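Local coordinates for Exo-1,3/1,4-beta-glucanase (Pseudoalteromonas sp., PDB 3RRX), which probably hydrolyses beta-1,3- and beta-1,4-linked glucans from their ends, as a glucosidase-like member of glycoside hydrolase family 3, at residues A160-V165 against T213-V218; V258-N263 against G289-D294; V399-N404 against F547-L552; V482-I487 against V526-S531. The protein carries 1 engineered substitution. All blocks are in the same frame, centred on the assembly; numbering follows the deposited sequence.

How the interactions relate
The four contacts form two pairs in two different sheets. Interactions 1 and 2, in the family 3 N-terminal barrel region, have centres about 9 Å apart and meet where strands 211-217 and 257-260 run as neighbours. Interactions 3 and 4, in the C-terminal region, are likewise about 9 Å apart, and join through strands 546-551 and 525-530 of a mixed sheet. Between the pairs the centres lie about 27 to 39 Å apart, and no atoms touch. Along the chain, interactions 1 and 2 follow in series, whereas both segments of interaction 4 fall between those of interaction 3, which thus ties the start of the C-terminal region to a late strand.

Interaction 1 of 4, residues A160-V165 against T213-V218; sequences APTVAV and TAKHFV
T162 and K215 pair in parallel register, and K215 is held through both backbone polar atoms. Its N donates to P161 O at 3.0 Å with an N-H...O angle of 171°, and its O accepts from V163 N at 2.7 Å. At the start of the pairing the evidence is poorer: A160 N lies 2.8 Å from T213 O, but the hydrogen points so far aside (118°) that the bond is weak. A cis peptide precedes P161, and the two straight bonds lie beyond it.

CA-H...O contacts supplement these bonds: the CA of A214 approaches P161 O, and the CA of T162 approaches K215 O.

The strands are neighbours in the parallel barrel sheet, connected in the chain through helix 182-197, which packs on P161 and V163. The cis peptide between K215 and H216 is consistent with the Lys-His motif with cis peptides seen in other family 3 enzymes, where this strand end probably borders the active-site pocket.

On the face of T162 and K215 the two side chains cross obliquely. A bend at chi3 (-74°) folds the lysine back, placing CE 3.2 Å from T162 OG1. Two waters bridge the pair: one is 2.8 Å from K215 NZ and 3.1 Å from T162 OG1, the other 3.0 Å from K215 NZ and 2.7 Å from T162 OG1. Both waters accept from the ammonium group, whose further partner, D110, forms a salt bridge with NZ.

Interaction 2 of 4, residues V258-N263 against G289-D294; sequences VMASFN and GFVVSD
V258 and M259 pair in parallel register with V291 and V292, the short strand axes approaching to 4.7 Å at 39°. V258 N donates to F290 O, V292 N to V258 O at 2.9 Å, and A260 N to V292 O at 3.0 Å.

M259 starts out extended, with CG anti to its N (chi1 -175°), then bends about the CG-SD bond. Its CB rests 3.9 Å from V292 CG1, while SD comes to 3.5 Å from D294 CG. The strands are neighbours in the parallel sheet of the (alpha/beta)8 barrel, and helix 274-284, which links them along the chain, packs on V258, A260 and V291.

Past the strand ends F262 and D294 stack: ring and carboxylate planes lie 22° apart, and D294 OD2 is 3.1 Å from F262 CE2. D294 CB sits over the same ring, 4.0 Å from the F262 centroid, as a CH-pi contact. R229 makes a cation-pi contact with F262, and H216 of the neighbouring strand touches D294. An alanine at F262 would probably leave the face of the D294 carboxylate without its stacking partner. A260 O and S293 O, buried here, find no hydrogen-bonding partner in the model.

Interaction 3 of 4, residues V399-N404 against F547-L552; sequences VLLKNN and FVAAWL
V399 and A549 form the tight end of this antiparallel contact, bonded both ways: V399 N to A549 O at 2.9 Å with an almost straight N-H...O angle of 174°, and A549 N to V399 O at 2.8 Å. Next along, L400 and V548 make a non-hydrogen-bonded pair whose methyls L400 CD1 and V548 CG2 meet at 3.9 Å.

The register then slips by one residue. L401 and K402 both face F547, and F547 O receives two donors, L401 N at 3.0 Å and, weakly, K402 N at 3.3 Å; F547 N returns a bond to K402 O. This is a classic beta bulge. It lies on strand 399-403, the edge strand that runs antiparallel to the rest of the six-stranded mixed sheet, as in the (alpha/beta)6 sandwich domain of family 3 enzymes.

Side-chain packing is close around the bulge. The inserted L401, with CG anti to its carbonyl carbon (chi1 -61°), runs beside F547 in the same direction, and L401 CD1 lies 3.7 Å from F547 CD2. Nearer the other end, V399 CG2 touches the indole of W551 at its edge, in the ring plane and 3.9 Å from NE1, while A549 CB sits over one face. Helix 127-133 of the barrel region packs on both V399 and W551, so this end of the sheet abuts the other domain.

Side-chain contact thins from K402 onward. Of the K402 side chain only CB comes near F547 before the extended chain leads off to the carbonyls of S544 and L541, and N404, partly exposed, makes no contact with 547-552.

Interaction 4 of 4, residues V482-I487 against V526-S531; sequences VAIVVI and VTVFLS
The carbonyl oxygen of I487 is approached by two groups of strand 525-530: L530 N donates to I487 O at 2.8 Å, nearly straight (N-H...O 173°), and the CA of F529 adds a CA-H...O contact. The pattern repeats upstream in parallel fashion: V526 N bonds A483 O, V485 N bonds V526 O, V528 N bonds V485 O and I487 N bonds V528 O at 3.0 Å. Five evenly spaced bonds and a strand angle of 16° indicate a regular, little-twisted pair, the two strands of a beta-alpha-beta unit connected through helix 510-520.

On the face of I484 and V486 the methyls meet: I484 CG2 lies 3.9 Å from V528 CG2, and V486 CG1 is 3.8 Å from L530 CD1. On the other face I487 carries the packing. Its CG1 stands between its backbone N and carbonyl carbon (chi1 60°), which swings CD1 across to 3.8 Å from T527 CG2 and leaves CG1 4.0 Å from F529 CD1. An alanine here would lack CG1, CG2 and CD1 and would probably open a gap beside T527 CG2 and the F529 ring.

Leucines of helix 510-520 rest on V485 and T527, whereas helix 453-463 packs on I484, V486 and L530 from the opposite face; strands 415-419 and 546-551 flank the pair within the sheet.

Interaction 1 of 4, residues A160-V165 against T213-V218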
loop_
_atom_site.group_PDB
_atom_site.type_symbol
_atom_site.label_atom_id
_atom_site.label_comp_id
_atom_site.label_asym_id
_atom_site.label_seq_id
_atom_site.Cartn_x
_atom_site.Cartn_y
_atom_site.Cartn_z
ATOM N N ALA A 160 1.736 4.920 -5.295
ATOM C CA ALA A 160 0.580 4.031 -5.277
ATOM C C ALA A 160 0.094 4.017 -6.721
ATOM O O ALA A 160 0.233 5.021 -7.412
ATOM C CB ALA A 160 -0.505 4.579 -4.352
ATOM N N PRO A 161 -0.475 2.896 -7.190
ATOM C CA PRO A 161 -0.798 1.658 -6.462
ATOM C C PRO A 161 0.376 0.687 -6.308
ATOM O O PRO A 161 1.418 0.861 -6.940
ATOM C CB PRO A 161 -1.844 1.007 -7.371
ATOM C CG PRO A 161 -1.386 1.398 -8.759
ATOM C CD PRO A 161 -0.908 2.833 -8.601
ATOM N N THR A 162 0.188 -0.330 -5.470
ATOM C CA THR A 162 1.096 -1.466 -5.391
ATOM C C THR A 162 0.443 -2.597 -6.161
ATOM O O THR A 162 -0.686 -2.989 -5.855
ATOM C CB THR A 162 1.306 -1.958 -3.948
ATOM O OG1 THR A 162 1.973 -0.954 -3.183
ATOM C CG2 THR A 162 2.152 -3.218 -3.941
ATOM N N VAL A 163 1.149 -3.112 -7.164
ATOM C CA VAL A 163 0.547 -4.045 -8.105
ATOM C C VAL A 163 1.154 -5.450 -8.038
ATOM O O VAL A 163 1.062 -6.225 -8.988
ATOM C CB VAL A 163 0.576 -3.475 -9.539
ATOM C CG1 VAL A 163 -0.077 -2.089 -9.542
ATOM C CG2 VAL A 163 2.012 -3.377 -10.067
ATOM N N ALA A 164 1.753 -5.786 -6.901
ATOM C CA ALA A 164 2.261 -7.144 -6.716
ATOM C C ALA A 164 1.120 -8.145 -6.863
ATOM O O ALA A 164 -0.022 -7.846 -6.483
ATOM C CB ALA A 164 2.925 -7.285 -5.339
ATOM N N VAL A 165 1.438 -9.314 -7.425
ATOM C CA VAL A 165 0.511 -10.436 -7.559
ATOM C C VAL A 165 1.130 -11.570 -6.750
ATOM O O VAL A 165 2.088 -12.209 -7.181
ATOM C CB VAL A 165 0.346 -10.871 -9.041
ATOM C CG1 VAL A 165 -0.643 -12.040 -9.176
ATOM C CG2 VAL A 165 -0.093 -9.683 -9.892
ATOM N N THR A 213 3.242 6.855 -8.654
ATOM C CA THR A 213 4.226 5.805 -8.950
ATOM C C THR A 213 3.618 4.435 -8.722
ATOM O O THR A 213 3.141 4.139 -7.623
ATOM C CB THR A 213 5.469 5.880 -8.038
ATOM O OG1 THR A 213 6.212 7.065 -8.322
ATOM C CG2 THR A 213 6.381 4.658 -8.272
ATOM N N ALA A 214 3.650 3.581 -9.744
ATOM C CA ALA A 214 3.206 2.201 -9.572
ATOM C C ALA A 214 4.388 1.317 -9.153
ATOM O O ALA A 214 5.432 1.319 -9.812
ATOM C CB ALA A 214 2.551 1.675 -10.855
ATOM N N LYS A 215 4.213 0.583 -8.050
ATOM C CA LYS A 215 5.253 -0.252 -7.433
ATOM C C LYS A 215 4.805 -1.708 -7.476
ATOM O O LYS A 215 3.603 -1.961 -7.417
ATOM C CB LYS A 215 5.385 0.103 -5.937
ATOM C CG LYS A 215 5.473 1.588 -5.574
ATOM C CD LYS A 215 5.370 1.750 -4.047
ATOM C CE LYS A 215 3.942 1.537 -3.564
ATOM N NZ LYS A 215 3.793 1.574 -2.068
ATOM N N HIS A 216 5.719 -2.681 -7.569
ATOM C CA HIS A 216 7.130 -2.509 -7.900
ATOM C C HIS A 216 7.391 -3.358 -9.141
ATOM O O HIS A 216 6.850 -4.458 -9.268
ATOM C CB HIS A 216 8.026 -3.065 -6.791
ATOM C CG HIS A 216 7.890 -2.367 -5.474
ATOM N ND1 HIS A 216 6.903 -2.678 -4.564
ATOM C CD2 HIS A 216 8.639 -1.393 -4.900
ATOM C CE1 HIS A 216 7.036 -1.911 -3.494
ATOM N NE2 HIS A 216 8.087 -1.128 -3.672
ATOM N N PHE A 217 8.234 -2.878 -10.046
ATOM C CA PHE A 217 8.543 -3.630 -11.258
ATOM C C PHE A 217 9.831 -4.408 -11.030
ATOM O O PHE A 217 10.891 -3.789 -10.941
ATOM C CB PHE A 217 8.720 -2.646 -12.432
ATOM C CG PHE A 217 8.687 -3.304 -13.776
ATOM C CD1 PHE A 217 7.485 -3.522 -14.422
ATOM C CD2 PHE A 217 9.860 -3.722 -14.391
ATOM C CE1 PHE A 217 7.448 -4.156 -15.658
ATOM C CE2 PHE A 217 9.832 -4.348 -15.627
ATOM C CZ PHE A 217 8.628 -4.567 -16.265
ATOM N N VAL A 218 9.787 -5.746 -10.944
ATOM C CA VAL A 218 8.607 -6.580 -11.176
ATOM C C VAL A 218 8.875 -7.961 -10.554
ATOM O O VAL A 218 10.036 -8.349 -10.383
ATOM C CB VAL A 218 8.353 -6.788 -12.699
ATOM C CG1 VAL A 218 9.551 -7.479 -13.359
ATOM C CG2 VAL A 218 7.091 -7.618 -12.943
HETATM O O HOH W 1 1.096 1.910 -2.542
HETATM O O HOH W 2 4.266 -1.347 -1.823
#

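Interaction 2 of 4, residues V258-N263 against G289-D294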
loop_
_atom_site.group_PDB
_atom_site.type_symbol
_atom_site.label_atom_id
_atom_site.label_comp_id
_atom_site.label_asym_id
_atom_site.label_seq_id
_atom_site.Cartn_x
_atom_site.Cartn_y
_atom_site.Cartn_z
ATOM N N VAL A 258 7.335 4.524 -12.357
ATOM C CA VAL A 258 7.354 3.113 -11.983
ATOM C C VAL A 258 8.515 2.902 -11.010
ATOM O O VAL A 258 9.620 3.363 -11.265
ATOM C CB VAL A 258 7.546 2.231 -13.244
ATOM C CG1 VAL A 258 7.916 0.783 -12.883
ATOM C CG2 VAL A 258 6.290 2.275 -14.102
ATOM N N MET A 259 8.272 2.223 -9.894
ATOM C CA MET A 259 9.367 1.910 -8.970
ATOM C C MET A 259 9.928 0.502 -9.212
ATOM O O MET A 259 9.174 -0.476 -9.264
ATOM C CB MET A 259 8.924 2.080 -7.502
ATOM C CG MET A 259 10.060 1.892 -6.483
ATOM S SD MET A 259 9.577 2.087 -4.737
ATOM C CE MET A 259 9.265 3.858 -4.645
ATOM N N ALA A 260 11.249 0.397 -9.351
ATOM C CA ALA A 260 11.879 -0.917 -9.527
ATOM C C ALA A 260 11.845 -1.712 -8.222
ATOM O O ALA A 260 11.730 -1.136 -7.138
ATOM C CB ALA A 260 13.311 -0.771 -10.026
ATOM N N SER A 261 11.975 -3.030 -8.327
ATOM C CA SER A 261 11.765 -3.919 -7.179
ATOM C C SER A 261 13.065 -4.424 -6.537
ATOM O O SER A 261 14.096 -4.551 -7.204
ATOM C CB SER A 261 10.912 -5.120 -7.603
ATOM O OG SER A 261 11.553 -5.846 -8.657
ATOM N N PHE A 262 12.996 -4.728 -5.241
ATOM C CA PHE A 262 14.137 -5.244 -4.481
ATOM C C PHE A 262 14.539 -6.672 -4.866
ATOM O O PHE A 262 15.698 -7.057 -4.689
ATOM C CB PHE A 262 13.804 -5.292 -2.981
ATOM C CG PHE A 262 13.896 -3.968 -2.267
ATOM C CD1 PHE A 262 15.099 -3.276 -2.194
ATOM C CD2 PHE A 262 12.791 -3.457 -1.599
ATOM C CE1 PHE A 262 15.184 -2.073 -1.501
ATOM C CE2 PHE A 262 12.867 -2.253 -0.901
ATOM C CZ PHE A 262 14.066 -1.562 -0.855
ATOM N N ASN A 263 13.582 -7.472 -5.333
ATOM C CA ASN A 263 13.846 -8.888 -5.604
ATOM C C ASN A 263 14.811 -9.113 -6.772
ATOM O O ASN A 263 15.159 -8.186 -7.508
ATOM C CB ASN A 263 12.545 -9.640 -5.889
ATOM C CG ASN A 263 11.832 -9.112 -7.127
ATOM O OD1 ASN A 263 11.245 -8.032 -7.094
ATOM N ND2 ASN A 263 11.889 -9.863 -8.223
ATOM N N GLY A 289 7.217 7.320 -18.912
ATOM C CA GLY A 289 7.492 8.077 -17.701
ATOM C C GLY A 289 8.862 7.754 -17.135
ATOM O O GLY A 289 9.740 7.276 -17.864
ATOM N N PHE A 290 9.049 7.991 -15.837
ATOM C CA PHE A 290 10.373 7.812 -15.233
ATOM C C PHE A 290 10.404 6.675 -14.225
ATOM O O PHE A 290 9.428 6.436 -13.511
ATOM C CB PHE A 290 10.905 9.121 -14.612
ATOM C CG PHE A 290 10.183 9.567 -13.349
ATOM C CD1 PHE A 290 10.696 9.266 -12.093
ATOM C CD2 PHE A 290 9.028 10.331 -13.422
ATOM C CE1 PHE A 290 10.053 9.700 -10.927
ATOM C CE2 PHE A 290 8.378 10.764 -12.265
ATOM C CZ PHE A 290 8.894 10.450 -11.015
ATOM N N VAL A 291 11.534 5.973 -14.184
ATOM C CA VAL A 291 11.737 4.903 -13.216
ATOM C C VAL A 291 12.444 5.455 -11.971
ATOM O O VAL A 291 13.465 6.129 -12.089
ATOM C CB VAL A 291 12.589 3.758 -13.827
ATOM C CG1 VAL A 291 12.894 2.697 -12.768
ATOM C CG2 VAL A 291 11.869 3.140 -15.016
ATOM N N VAL A 292 11.891 5.183 -10.789
ATOM C CA VAL A 292 12.550 5.533 -9.531
ATOM C C VAL A 292 12.995 4.241 -8.844
ATOM O O VAL A 292 12.298 3.226 -8.916
ATOM C CB VAL A 292 11.618 6.369 -8.599
ATOM C CG1 VAL A 292 10.328 5.596 -8.279
ATOM C CG2 VAL A 292 12.349 6.781 -7.312
ATOM N N SER A 293 14.163 4.248 -8.206
ATOM C CA SER A 293 14.590 3.061 -7.469
ATOM C C SER A 293 13.938 3.028 -6.091
ATOM O O SER A 293 13.362 4.021 -5.652
ATOM C CB SER A 293 16.116 3.010 -7.332
ATOM O OG SER A 293 16.607 4.137 -6.628
ATOM N N ASP A 294 14.018 1.878 -5.420
ATOM C CA ASP A 294 13.527 1.762 -4.047
ATOM C C ASP A 294 14.651 2.123 -3.060
ATOM O O ASP A 294 15.796 2.354 -3.461
ATOM C CB ASP A 294 12.968 0.343 -3.793
ATOM C CG ASP A 294 11.832 0.322 -2.749
ATOM O OD1 ASP A 294 11.782 1.216 -1.885
ATOM O OD2 ASP A 294 10.986 -0.600 -2.792
#

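Interaction 3 of 4, residues V399-N404 against F547-L552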
loop_
_atom_site.group_PDB
_atom_site.type_symbol
_atom_site.label_atom_id
_atom_site.label_comp_id
_atom_site.label_asym_id
_atom_site.label_seq_id
_atom_site.Cartn_x
_atom_site.Cartn_y
_atom_site.Cartn_z
ATOM N N VAL A 399 -14.909 -10.880 4.613
ATOM C CA VAL A 399 -15.324 -12.141 4.020
ATOM C C VAL A 399 -15.827 -13.083 5.114
ATOM O O VAL A 399 -15.103 -13.408 6.064
ATOM C CB VAL A 399 -14.196 -12.808 3.200
ATOM C CG1 VAL A 399 -14.664 -14.149 2.647
ATOM C CG2 VAL A 399 -13.747 -11.893 2.048
ATOM N N LEU A 400 -17.082 -13.501 4.983
ATOM C CA LEU A 400 -17.681 -14.435 5.932
ATOM C C LEU A 400 -17.309 -15.873 5.543
ATOM O O LEU A 400 -17.785 -16.388 4.534
ATOM C CB LEU A 400 -19.206 -14.239 5.956
ATOM C CG LEU A 400 -20.048 -15.099 6.906
ATOM C CD1 LEU A 400 -19.656 -14.826 8.354
ATOM C CD2 LEU A 400 -21.529 -14.808 6.699
ATOM N N LEU A 401 -16.449 -16.509 6.335
ATOM C CA LEU A 401 -15.986 -17.866 6.045
ATOM C C LEU A 401 -16.925 -18.921 6.633
ATOM O O LEU A 401 -17.115 -19.987 6.046
ATOM C CB LEU A 401 -14.566 -18.092 6.585
ATOM C CG LEU A 401 -13.455 -17.193 6.013
ATOM C CD1 LEU A 401 -12.110 -17.560 6.632
ATOM C CD2 LEU A 401 -13.371 -17.272 4.487
ATOM N N LYS A 402 -17.504 -18.610 7.788
ATOM C CA LYS A 402 -18.350 -19.551 8.524
ATOM C C LYS A 402 -19.420 -18.763 9.270
ATOM O O LYS A 402 -19.131 -17.720 9.867
ATOM C CB LYS A 402 -17.500 -20.365 9.512
ATOM C CG LYS A 402 -18.287 -21.307 10.422
ATOM C CD LYS A 402 -17.352 -22.148 11.290
ATOM C CE LYS A 402 -18.141 -23.100 12.209
ATOM N NZ LYS A 402 -17.203 -23.936 13.016
ATOM N N ASN A 403 -20.657 -19.251 9.209
ATOM C CA ASN A 403 -21.779 -18.648 9.928
ATOM C C ASN A 403 -22.780 -19.740 10.308
ATOM O O ASN A 403 -23.899 -19.767 9.804
ATOM C CB ASN A 403 -22.465 -17.587 9.067
ATOM C CG ASN A 403 -23.477 -16.760 9.847
ATOM O OD1 ASN A 403 -23.422 -16.687 11.075
ATOM N ND2 ASN A 403 -24.397 -16.121 9.134
ATOM N N ASN A 404 -22.369 -20.642 11.192
ATOM C CA ASN A 404 -23.200 -21.802 11.520
ATOM C C ASN A 404 -24.483 -21.402 12.229
ATOM O O ASN A 404 -24.465 -20.532 13.102
ATOM C CB ASN A 404 -22.417 -22.827 12.343
ATOM C CG ASN A 404 -21.534 -23.704 11.478
ATOM O OD1 ASN A 404 -21.212 -23.347 10.343
ATOM N ND2 ASN A 404 -21.145 -24.861 12.004
ATOM N N PHE A 547 -17.065 -17.035 11.706
ATOM C CA PHE A 547 -15.680 -16.616 11.544
ATOM C C PHE A 547 -15.603 -15.661 10.363
ATOM O O PHE A 547 -16.018 -16.005 9.247
ATOM C CB PHE A 547 -14.805 -17.847 11.310
ATOM C CG PHE A 547 -13.311 -17.584 11.357
ATOM C CD1 PHE A 547 -12.559 -17.984 12.457
ATOM C CD2 PHE A 547 -12.656 -16.986 10.283
ATOM C CE1 PHE A 547 -11.184 -17.776 12.489
ATOM C CE2 PHE A 547 -11.279 -16.772 10.308
ATOM C CZ PHE A 547 -10.541 -17.169 11.417
ATOM N N VAL A 548 -15.085 -14.459 10.618
ATOM C CA VAL A 548 -14.983 -13.414 9.601
ATOM C C VAL A 548 -13.528 -13.046 9.325
ATOM O O VAL A 548 -12.785 -12.713 10.247
ATOM C CB VAL A 548 -15.734 -12.125 10.044
ATOM C CG1 VAL A 548 -15.573 -11.019 8.999
ATOM C CG2 VAL A 548 -17.212 -12.425 10.298
ATOM N N ALA A 549 -13.122 -13.115 8.058
ATOM C CA ALA A 549 -11.821 -12.597 7.665
ATOM C C ALA A 549 -11.980 -11.102 7.430
ATOM O O ALA A 549 -12.622 -10.688 6.463
ATOM C CB ALA A 549 -11.315 -13.290 6.402
ATOM N N ALA A 550 -11.412 -10.299 8.325
ATOM C CA ALA A 550 -11.549 -8.844 8.246
ATOM C C ALA A 550 -10.289 -8.170 7.696
ATOM O O ALA A 550 -10.266 -6.953 7.491
ATOM C CB ALA A 550 -11.923 -8.257 9.638
ATOM N N TRP A 551 -9.235 -8.955 7.487
ATOM C CA TRP A 551 -7.993 -8.439 6.901
ATOM C C TRP A 551 -7.406 -7.343 7.797
ATOM O O TRP A 551 -7.344 -7.524 9.013
ATOM C CB TRP A 551 -8.226 -7.969 5.453
ATOM C CG TRP A 551 -9.058 -8.979 4.662
ATOM C CD1 TRP A 551 -10.333 -8.806 4.198
ATOM C CD2 TRP A 551 -8.672 -10.314 4.286
ATOM N NE1 TRP A 551 -10.749 -9.940 3.528
ATOM C CE2 TRP A 551 -9.753 -10.881 3.579
ATOM C CE3 TRP A 551 -7.514 -11.082 4.477
ATOM C CZ2 TRP A 551 -9.719 -12.190 3.076
ATOM C CZ3 TRP A 551 -7.475 -12.385 3.963
ATOM C CH2 TRP A 551 -8.570 -12.919 3.264
ATOM N N LEU A 552 -6.960 -6.235 7.216
ATOM C CA LEU A 552 -6.434 -5.117 7.998
ATOM C C LEU A 552 -7.237 -3.870 7.655
ATOM O O LEU A 552 -6.806 -3.055 6.841
ATOM C CB LEU A 552 -4.944 -4.890 7.692
ATOM C CG LEU A 552 -4.056 -6.094 8.022
ATOM C CD1 LEU A 552 -2.652 -5.954 7.431
ATOM C CD2 LEU A 552 -4.007 -6.357 9.543
#

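Interaction 4 of 4, residues V482-I487 against V526-S531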
loop_
_atom_site.group_PDB
_atom_site.type_symbol
_atom_site.label_atom_id
_atom_site.label_comp_id
_atom_site.label_asym_id
_atom_site.label_seq_id
_atom_site.Cartn_x
_atom_site.Cartn_y
_atom_site.Cartn_z
ATOM N N VAL A 482 -23.761 -13.646 23.393
ATOM C CA VAL A 482 -22.776 -13.993 22.366
ATOM C C VAL A 482 -21.466 -13.275 22.669
ATOM O O VAL A 482 -21.466 -12.205 23.287
ATOM C CB VAL A 482 -23.274 -13.605 20.949
ATOM C CG1 VAL A 482 -23.534 -12.108 20.852
ATOM C CG2 VAL A 482 -22.277 -14.062 19.857
ATOM N N ALA A 483 -20.350 -13.879 22.268
ATOM C CA ALA A 483 -19.051 -13.232 22.402
ATOM C C ALA A 483 -18.491 -12.948 21.011
ATOM O O ALA A 483 -18.421 -13.845 20.171
ATOM C CB ALA A 483 -18.090 -14.108 23.191
ATOM N N ILE A 484 -18.129 -11.694 20.757
ATOM C CA ILE A 484 -17.408 -11.362 19.532
ATOM C C ILE A 484 -15.949 -11.294 19.913
ATOM O O ILE A 484 -15.553 -10.471 20.744
ATOM C CB ILE A 484 -17.859 -10.019 18.947
ATOM C CG1 ILE A 484 -19.336 -10.091 18.548
ATOM C CG2 ILE A 484 -16.986 -9.621 17.738
ATOM C CD1 ILE A 484 -19.916 -8.757 18.096
ATOM N N VAL A 485 -15.151 -12.173 19.328
ATOM C CA VAL A 485 -13.758 -12.292 19.722
ATOM C C VAL A 485 -12.862 -11.798 18.592
ATOM O O VAL A 485 -12.857 -12.366 17.496
ATOM C CB VAL A 485 -13.420 -13.738 20.095
ATOM C CG1 VAL A 485 -11.974 -13.853 20.543
ATOM C CG2 VAL A 485 -14.378 -14.244 21.203
ATOM N N VAL A 486 -12.128 -10.719 18.852
ATOM C CA VAL A 486 -11.299 -10.092 17.816
ATOM C C VAL A 486 -9.832 -10.463 18.027
ATOM O O VAL A 486 -9.209 -10.057 19.015
ATOM C CB VAL A 486 -11.422 -8.557 17.810
ATOM C CG1 VAL A 486 -10.755 -7.989 16.546
ATOM C CG2 VAL A 486 -12.893 -8.113 17.883
ATOM N N ILE A 487 -9.292 -11.243 17.097
ATOM C CA ILE A 487 -7.961 -11.812 17.248
ATOM C C ILE A 487 -7.245 -11.661 15.921
ATOM O O ILE A 487 -7.881 -11.372 14.915
ATOM C CB ILE A 487 -8.051 -13.324 17.589
ATOM C CG1 ILE A 487 -8.771 -14.076 16.468
ATOM C CG2 ILE A 487 -8.768 -13.521 18.910
ATOM C CD1 ILE A 487 -8.684 -15.614 16.552
ATOM N N VAL A 526 -18.446 -15.543 17.891
ATOM C CA VAL A 526 -18.221 -14.976 16.568
ATOM C C VAL A 526 -16.796 -14.442 16.501
ATOM O O VAL A 526 -16.439 -13.507 17.229
ATOM C CB VAL A 526 -19.185 -13.808 16.268
ATOM C CG1 VAL A 526 -18.758 -13.081 14.987
ATOM C CG2 VAL A 526 -20.619 -14.309 16.147
ATOM N N THR A 527 -15.975 -15.028 15.638
ATOM C CA THR A 527 -14.574 -14.636 15.582
ATOM C C THR A 527 -14.314 -13.647 14.454
ATOM O O THR A 527 -14.681 -13.895 13.302
ATOM C CB THR A 527 -13.657 -15.866 15.437
ATOM O OG1 THR A 527 -13.763 -16.668 16.620
ATOM C CG2 THR A 527 -12.195 -15.431 15.233
ATOM N N VAL A 528 -13.713 -12.514 14.799
ATOM C CA VAL A 528 -13.275 -11.540 13.799
ATOM C C VAL A 528 -11.754 -11.618 13.701
ATOM O O VAL A 528 -11.046 -11.303 14.659
ATOM C CB VAL A 528 -13.696 -10.097 14.161
ATOM C CG1 VAL A 528 -13.174 -9.102 13.099
ATOM C CG2 VAL A 528 -15.211 -9.995 14.287
ATOM N N PHE A 529 -11.262 -12.033 12.539
ATOM C CA PHE A 529 -9.857 -12.365 12.357
ATOM C C PHE A 529 -9.137 -11.253 11.579
ATOM O O PHE A 529 -9.453 -10.989 10.413
ATOM C CB PHE A 529 -9.778 -13.701 11.600
ATOM C CG PHE A 529 -8.394 -14.274 11.483
ATOM C CD1 PHE A 529 -7.692 -14.667 12.617
ATOM C CD2 PHE A 529 -7.810 -14.450 10.237
ATOM C CE1 PHE A 529 -6.428 -15.214 12.512
ATOM C CE2 PHE A 529 -6.538 -15.006 10.119
ATOM C CZ PHE A 529 -5.843 -15.383 11.259
ATOM N N LEU A 530 -8.179 -10.604 12.235
ATOM C CA LEU A 530 -7.353 -9.567 11.610
ATOM C C LEU A 530 -6.051 -10.170 11.110
ATOM O O LEU A 530 -5.303 -10.770 11.884
ATOM C CB LEU A 530 -7.040 -8.464 12.627
ATOM C CG LEU A 530 -8.255 -7.786 13.259
ATOM C CD1 LEU A 530 -7.831 -6.826 14.391
ATOM C CD2 LEU A 530 -9.048 -7.051 12.189
ATOM N N SER A 531 -5.771 -10.023 9.816
ATOM C CA SER A 531 -4.569 -10.611 9.256
ATOM C C SER A 531 -4.235 -9.994 7.905
ATOM O O SER A 531 -5.093 -9.405 7.243
ATOM C CB SER A 531 -4.739 -12.131 9.079
ATOM O OG SER A 531 -5.620 -12.396 7.990
#